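Local coordinates for ASCH domain-containing protein (Pyrococcus horikoshii, PDB 2Z0T) that is of unknown function but carries an ASCH domain of the PUA clan, and so probably binds RNA, at residues A[9-12]-A[13-16]. Residues are numbered along the deposited sequence; the frame is centred on the assembly and turned at random.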
loop_
_atom_site.group_PDB
_atom_site.type_symbol
_atom_site.label_atom_id
_atom_site.label_comp_id
_atom_site.label_asym_id
_atom_site.label_seq_id
_atom_site.Cartn_x
_atom_site.Cartn_y
_atom_site.Cartn_z
ATOM N N GLU A 9 2.652 11.021 -6.293
ATOM C CA GLU A 9 4.048 11.426 -6.326
ATOM C C GLU A 9 4.785 11.375 -4.993
ATOM O O GLU A 9 5.911 10.878 -4.927
ATOM C CB GLU A 9 4.161 12.836 -6.909
ATOM C CG GLU A 9 5.586 13.346 -7.029
ATOM C CD GLU A 9 5.661 14.729 -7.648
ATOM O OE1 GLU A 9 5.183 14.896 -8.792
ATOM O OE2 GLU A 9 6.194 15.650 -6.993
ATOM N N GLU A 10 4.161 11.882 -3.932
ATOM C CA GLU A 10 4.818 11.902 -2.629
ATOM C C GLU A 10 5.230 10.519 -2.150
ATOM O O GLU A 10 6.222 10.378 -1.437
ATOM C CB GLU A 10 3.934 12.579 -1.568
ATOM C CG GLU A 10 2.736 11.769 -1.094
ATOM C CD GLU A 10 2.150 12.308 0.208
ATOM O OE1 GLU A 10 2.872 12.324 1.229
ATOM O OE2 GLU A 10 0.971 12.717 0.213
ATOM N N TYR A 11 4.479 9.497 -2.544
ATOM C CA TYR A 11 4.798 8.137 -2.129
ATOM C C TYR A 11 5.913 7.528 -2.965
ATOM O O TYR A 11 6.674 6.691 -2.481
ATOM C CB TYR A 11 3.546 7.260 -2.187
ATOM C CG TYR A 11 2.473 7.738 -1.247
ATOM C CD1 TYR A 11 2.755 7.957 0.105
ATOM C CD2 TYR A 11 1.183 8.004 -1.703
ATOM C CE1 TYR A 11 1.778 8.431 0.976
ATOM C CE2 TYR A 11 0.198 8.479 -0.838
ATOM C CZ TYR A 11 0.504 8.691 0.498
ATOM O OH TYR A 11 -0.463 9.174 1.350
ATOM N N ILE A 12 6.018 7.954 -4.218
ATOM C CA ILE A 12 7.067 7.444 -5.091
ATOM C C ILE A 12 8.428 7.753 -4.474
ATOM O O ILE A 12 9.306 6.891 -4.418
ATOM C CB ILE A 12 6.984 8.079 -6.503
ATOM C CG1 ILE A 12 5.688 7.636 -7.188
ATOM C CG2 ILE A 12 8.196 7.671 -7.339
ATOM C CD1 ILE A 12 5.483 8.216 -8.576
ATOM N N GLU A 13 8.589 8.982 -3.992
ATOM C CA GLU A 13 9.841 9.404 -3.384
ATOM C C GLU A 13 10.142 8.669 -2.077
ATOM O O GLU A 13 11.275 8.245 -1.848
ATOM C CB GLU A 13 9.818 10.914 -3.129
ATOM C CG GLU A 13 11.107 11.449 -2.527
ATOM C CD GLU A 13 11.058 12.940 -2.267
ATOM O OE1 GLU A 13 10.137 13.390 -1.551
ATOM O OE2 GLU A 13 11.944 13.662 -2.776
ATOM N N LEU A 14 9.126 8.521 -1.230
ATOM C CA LEU A 14 9.289 7.846 0.058
ATOM C C LEU A 14 9.688 6.385 -0.094
ATOM O O LEU A 14 10.445 5.853 0.720
ATOM C CB LEU A 14 7.999 7.957 0.872
ATOM C CG LEU A 14 7.699 9.364 1.397
ATOM C CD1 LEU A 14 6.282 9.435 1.928
ATOM C CD2 LEU A 14 8.705 9.718 2.485
ATOM N N ILE A 15 9.174 5.734 -1.132
ATOM C CA ILE A 15 9.508 4.339 -1.384
ATOM C C ILE A 15 10.947 4.242 -1.891
ATOM O O ILE A 15 11.711 3.386 -1.451
ATOM C CB ILE A 15 8.549 3.717 -2.420
ATOM C CG1 ILE A 15 7.131 3.675 -1.839
ATOM C CG2 ILE A 15 9.020 2.318 -2.797
ATOM C CD1 ILE A 15 6.084 3.125 -2.797
ATOM N N LYS A 16 11.316 5.125 -2.814
ATOM C CA LYS A 16 12.673 5.126 -3.352
ATOM C C LYS A 16 13.691 5.364 -2.238
ATOM O O LYS A 16 14.775 4.780 -2.240
ATOM C CB LYS A 16 12.833 6.222 -4.410
ATOM C CG LYS A 16 12.038 6.005 -5.686
ATOM C CD LYS A 16 12.296 7.139 -6.673
ATOM C CE LYS A 16 11.527 6.950 -7.971
ATOM N NZ LYS A 16 11.951 5.725 -8.706
#
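I12 and K16 make a local i/i+4 side-chain contact on the short helix 9-16, which follows the edge strand 2-5 and packs on strands 47-57 and 100-107 of the mixed sheet in this ASCH domain. The contact is made by the CG2 branch of I12, which meets K16 CE at 3.5 Å, a tight carbon pair. With I12 CG2 anti to the backbone N and the K16 chain extended until it bends at its last torsion (chi4 -63°), the lysine stem runs alongside the isoleucine. Both touch L47, and K16 NZ is hydrogen-bonded to the carbonyl of K46. Along the backbone, K16 N donates to I12 O at 3.1 Å, and I15 N to Y11 O at 3.0 Å. The bonds accepted by the first two residues, E13 N to E9 O at 3.4 Å and L14 N to E10 O at 3.5 Å, are weak. L14 CD1 approaches Y11 CD1 obliquely at 4.2 Å, while E10 CG lies over the centre of one tyrosine ring face and K20 makes a cation-pi contact with the ring. I15 touches L47, V49 and I105. The lysine thus offers I12 apolar methylenes and K46 O its ammonium.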